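Local coordinates for protein beta-mannosidase (Trichoderma harzianum, PDB 4CVU) that probably hydrolyses terminal, non-reducing beta-D-mannose residues from beta-mannosides, as a fungal member of glycoside hydrolase family 2, at residues L896-D901 with G915-Q920; T890-V895 with T928-V933. All blocks are in the same frame, centred on the assembly; numbering follows the deposited sequence.

Contact 1 of 2, residues L896-D901 with G915-Q920; sequences LGFFDD and GFTLQQ
Leu896 meets Gln919 and Gln920 in a classic beta bulge. Its carbonyl O accepts a bond from Gln919 N (2.9 Å) and a weak one from Gln920 N, while its own N donates to Gln920 O. The leucine side chain runs alongside that of Gln920, CD1 lying 3.2 Å from NE2. At Gly897 a side chain would collide with the Phe916 ring and with Thr917 O. These antiparallel strands share an Ig-fold sheet, with 895-899 at its edge. Phe898 O accepts a hydrogen bond from Thr917 N, and a water joins this oxygen to Thr917 OG1; Thr917 CB sits over the Phe898 ring. Phe916 CG is anti to its backbone N (chi1 -171°), and one face of its ring lies over Phe898 N. Phe899 points to the sheet face opposite Phe898 and Thr917, where the edge of Phe916 meets its ring in a T-shaped pair, planes at 70°, with Phe916 CD1 over the centre. An alanine in place of Phe899 would probably open a gap beside Phe916 and take away the ring face on which its CD1 edge rests. Asp900 N donates to Gly915 O, and Gly915 N to Asp900 OD2 (2.9 Å) from above the carboxylate plane.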
# COMPACT_ATOMS: atom_id res chain seq x y z
N LEU A 896 16.19 -5.64 -10.48
CA LEU A 896 16.58 -6.86 -9.77
C LEU A 896 18.03 -7.25 -10.08
O LEU A 896 18.46 -7.13 -11.21
CB LEU A 896 15.62 -7.98 -10.16
CG LEU A 896 14.14 -7.71 -9.81
CD1 LEU A 896 13.24 -8.75 -10.46
CD2 LEU A 896 13.98 -7.71 -8.31
N GLY A 897 18.77 -7.72 -9.07
CA GLY A 897 20.14 -8.11 -9.23
C GLY A 897 20.94 -8.03 -7.96
O GLY A 897 20.38 -8.04 -6.88
N PHE A 898 22.25 -7.94 -8.10
CA PHE A 898 23.14 -7.84 -6.96
C PHE A 898 24.51 -7.29 -7.39
O PHE A 898 24.93 -7.49 -8.53
CB PHE A 898 23.26 -9.20 -6.25
CG PHE A 898 23.54 -10.36 -7.18
CD1 PHE A 898 24.85 -10.64 -7.58
CD2 PHE A 898 22.51 -11.16 -7.66
CE1 PHE A 898 25.13 -11.71 -8.44
CE2 PHE A 898 22.77 -12.22 -8.52
CZ PHE A 898 24.09 -12.48 -8.93
N PHE A 899 25.17 -6.62 -6.47
CA PHE A 899 26.51 -6.06 -6.68
C PHE A 899 27.56 -7.17 -6.50
O PHE A 899 27.33 -8.17 -5.81
CB PHE A 899 26.76 -4.93 -5.68
CG PHE A 899 25.85 -3.75 -5.84
CD1 PHE A 899 26.15 -2.73 -6.76
CD2 PHE A 899 24.69 -3.63 -5.07
CE1 PHE A 899 25.30 -1.64 -6.94
CE2 PHE A 899 23.83 -2.55 -5.25
CZ PHE A 899 24.15 -1.54 -6.18
N ASP A 900 28.75 -6.95 -7.08
CA ASP A 900 29.82 -7.96 -6.98
C ASP A 900 30.51 -7.91 -5.63
O ASP A 900 31.31 -8.78 -5.31
CB ASP A 900 30.82 -7.85 -8.14
CG ASP A 900 31.70 -6.62 -8.06
OD1 ASP A 900 31.95 -6.09 -6.96
OD2 ASP A 900 32.20 -6.20 -9.14
N ASP A 901 30.19 -6.88 -4.85
CA ASP A 901 30.63 -6.81 -3.47
C ASP A 901 29.77 -5.78 -2.74
O ASP A 901 29.17 -4.91 -3.38
CB ASP A 901 32.09 -6.38 -3.38
CG ASP A 901 32.73 -6.80 -2.06
OD1 ASP A 901 32.14 -7.64 -1.35
OD2 ASP A 901 33.80 -6.27 -1.71
N GLY A 915 30.77 -3.76 -9.78
CA GLY A 915 29.76 -4.02 -10.83
C GLY A 915 28.47 -4.59 -10.25
O GLY A 915 28.39 -4.91 -9.07
N PHE A 916 27.46 -4.73 -11.11
CA PHE A 916 26.14 -5.19 -10.75
C PHE A 916 25.68 -6.17 -11.82
O PHE A 916 25.75 -5.87 -13.02
CB PHE A 916 25.16 -3.99 -10.68
CG PHE A 916 23.79 -4.31 -10.11
CD1 PHE A 916 23.57 -4.25 -8.74
CD2 PHE A 916 22.72 -4.58 -10.93
CE1 PHE A 916 22.31 -4.51 -8.20
CE2 PHE A 916 21.45 -4.82 -10.41
CZ PHE A 916 21.25 -4.80 -9.03
N THR A 917 25.20 -7.33 -11.39
CA THR A 917 24.54 -8.28 -12.29
C THR A 917 23.08 -7.87 -12.48
O THR A 917 22.27 -8.05 -11.58
CB THR A 917 24.65 -9.67 -11.70
OG1 THR A 917 26.04 -9.98 -11.56
CG2 THR A 917 23.97 -10.72 -12.56
N LEU A 918 22.77 -7.27 -13.61
CA LEU A 918 21.43 -6.78 -13.88
C LEU A 918 20.59 -7.95 -14.34
O LEU A 918 20.83 -8.49 -15.40
CB LEU A 918 21.45 -5.68 -14.96
CG LEU A 918 20.12 -5.04 -15.34
CD1 LEU A 918 19.47 -4.43 -14.12
CD2 LEU A 918 20.33 -3.97 -16.40
N GLN A 919 19.61 -8.34 -13.54
CA GLN A 919 18.71 -9.44 -13.89
C GLN A 919 17.45 -8.93 -14.55
O GLN A 919 16.94 -9.54 -15.47
CB GLN A 919 18.35 -10.28 -12.70
CG GLN A 919 19.55 -10.92 -12.07
CD GLN A 919 19.23 -11.62 -10.79
OE1 GLN A 919 18.55 -11.06 -9.94
NE2 GLN A 919 19.70 -12.86 -10.64
N GLN A 920 16.93 -7.80 -14.06
CA GLN A 920 15.77 -7.18 -14.69
C GLN A 920 15.75 -5.70 -14.42
O GLN A 920 16.03 -5.29 -13.33
CB GLN A 920 14.47 -7.79 -14.14
CG GLN A 920 13.20 -7.16 -14.70
CD GLN A 920 11.95 -7.74 -14.05
OE1 GLN A 920 11.31 -8.58 -14.62
NE2 GLN A 920 11.64 -7.30 -12.82
O HOH W 1 27.52 -8.80 -9.60

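Contact 2 of 2, residues T890-V895 with T928-V933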
# COMPACT_ATOMS: atom_id res chain seq x y z
N THR A 890 22.85 0.50 -2.19
CA THR A 890 21.50 0.10 -2.17
C THR A 890 20.99 0.40 -3.56
O THR A 890 21.04 1.54 -3.93
CB THR A 890 20.65 0.95 -1.17
OG1 THR A 890 21.18 0.84 0.15
CG2 THR A 890 19.20 0.46 -1.19
N HIS A 891 20.57 -0.63 -4.31
CA HIS A 891 19.88 -0.43 -5.61
C HIS A 891 18.40 -0.09 -5.39
O HIS A 891 17.82 -0.49 -4.40
CB HIS A 891 20.08 -1.68 -6.49
CG HIS A 891 19.25 -2.86 -6.09
ND1 HIS A 891 17.96 -3.04 -6.53
CD2 HIS A 891 19.55 -3.94 -5.34
CE1 HIS A 891 17.49 -4.17 -6.05
NE2 HIS A 891 18.44 -4.73 -5.32
N PRO A 892 17.78 0.66 -6.32
CA PRO A 892 16.41 1.06 -6.12
C PRO A 892 15.42 -0.05 -6.41
O PRO A 892 15.78 -1.12 -6.89
CB PRO A 892 16.23 2.18 -7.15
CG PRO A 892 17.10 1.77 -8.27
CD PRO A 892 18.32 1.20 -7.57
N ALA A 893 14.17 0.26 -6.13
CA ALA A 893 13.02 -0.60 -6.40
C ALA A 893 12.87 -1.09 -7.84
O ALA A 893 12.42 -2.20 -8.06
CB ALA A 893 11.71 0.10 -5.98
N GLY A 894 13.17 -0.30 -8.84
CA GLY A 894 12.77 -0.79 -10.21
C GLY A 894 13.68 -1.85 -10.88
O GLY A 894 13.49 -2.19 -12.06
N VAL A 895 14.63 -2.41 -10.13
CA VAL A 895 15.64 -3.26 -10.72
C VAL A 895 15.90 -4.49 -9.84
O VAL A 895 15.78 -4.39 -8.61
CB VAL A 895 16.94 -2.42 -10.96
CG1 VAL A 895 17.65 -2.09 -9.68
CG2 VAL A 895 17.88 -3.17 -11.86
N THR A 928 20.70 3.46 -12.28
CA THR A 928 22.09 3.72 -11.87
C THR A 928 22.23 5.06 -11.15
O THR A 928 22.99 5.17 -10.20
CB THR A 928 23.07 3.73 -13.09
OG1 THR A 928 22.65 4.73 -14.06
CG2 THR A 928 23.08 2.38 -13.73
N GLU A 929 21.45 6.04 -11.59
CA GLU A 929 21.37 7.35 -10.97
C GLU A 929 20.67 7.36 -9.61
O GLU A 929 20.79 8.33 -8.89
CB GLU A 929 20.57 8.31 -11.84
CG GLU A 929 21.12 8.52 -13.22
CD GLU A 929 20.14 9.24 -14.12
OE1 GLU A 929 19.18 9.86 -13.60
OE2 GLU A 929 20.32 9.21 -15.36
N GLN A 930 19.90 6.31 -9.31
CA GLN A 930 19.13 6.22 -8.06
C GLN A 930 19.86 5.36 -7.06
O GLN A 930 19.42 5.22 -5.94
CB GLN A 930 17.73 5.68 -8.30
CG GLN A 930 16.96 6.41 -9.42
CD GLN A 930 15.98 5.50 -10.16
OE1 GLN A 930 15.67 4.38 -9.69
NE2 GLN A 930 15.51 5.95 -11.35
N VAL A 931 20.99 4.78 -7.44
CA VAL A 931 21.74 3.96 -6.47
C VAL A 931 22.32 4.89 -5.44
O VAL A 931 22.76 5.98 -5.80
CB VAL A 931 22.86 3.18 -7.16
CG1 VAL A 931 23.74 2.46 -6.13
CG2 VAL A 931 22.29 2.18 -8.15
N THR A 932 22.44 4.44 -4.17
CA THR A 932 22.98 5.28 -3.12
C THR A 932 24.04 4.46 -2.40
O THR A 932 24.09 3.24 -2.58
CB THR A 932 21.92 5.68 -2.04
OG1 THR A 932 21.49 4.49 -1.33
CG2 THR A 932 20.69 6.36 -2.68
N VAL A 933 24.92 5.15 -1.68
CA VAL A 933 25.96 4.48 -0.84
C VAL A 933 25.93 5.03 0.58
O VAL A 933 25.58 6.18 0.80
CB VAL A 933 27.37 4.59 -1.49
CG1 VAL A 933 27.88 6.02 -1.57
CG2 VAL A 933 28.41 3.73 -0.72
O HOH W 2 22.78 2.96 0.37
O HOH W 3 18.28 3.26 -4.11
O HOH W 4 13.34 3.01 -9.45
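Thr890 and Thr932 form an antiparallel hydrogen-bonded pair, Thr890 N donating to Thr932 O (3.0 Å) and Thr932 N to Thr890 O (3.2 Å). Their side chains lie side by side and point the same way, with Thr890 CB 3.6 Å from Thr932 OG1. Both hydroxyls donate to one water, which links them. Thr932 OG1 stands between its backbone N and carbonyl carbon (chi1 66°), on the side of Thr890. Val931 CG1 approaches Thr890 O, while its CG2 branch lies 4.1 Å from Pro892 CD. Pro892 crosses Gln930 at about a right angle, its CG 3.3 Å from Gln930 OE1 and its CB nearly as close.

Two further waters span the gap where direct pairing stops: one donates to both Thr890 O and Gln930 O, the other donates to Gln930 OE1 (2.7 Å) and accepts a weak bond from Gly894 N. The imidazole of His891 turns away from 928-933 toward the next residue, ND1 donating to Pro892 O (2.9 Å), and its ring meets Phe916 edge-to-face. Arg725 binds His891 O, Trp927 packs on Pro892 and Phe875 touches Val931. The type I beta turn from Pro892 to Val895 leads on to strand 895-899, and the Thr890-Thr932 pair joins the end of strand 884-890 to the short strand 932-934 in the three-stranded sheet of an Ig-fold domain.

In the fold
Strand 884-890 arrives first and, through Thr890, pairs with strand 932-934, so contact 2 closes the longer loop. Within that loop the chain turns into strand 895-899, passes strand 904-906 and returns along strand 911-921, where contact 1 closes a shorter one; the loops nest without crossing. The chain then reaches strand 932-934, completing contact 2. Contact 1 belongs to the four-stranded sheet and contact 2 to the three-stranded sheet of the same Ig-fold domain, their centres 11 Å apart. Between them, Phe899 CE2 lies 3.9 Å from His891 N. Contact 1 also borders helices 401-413 and 729-736, through Phe898.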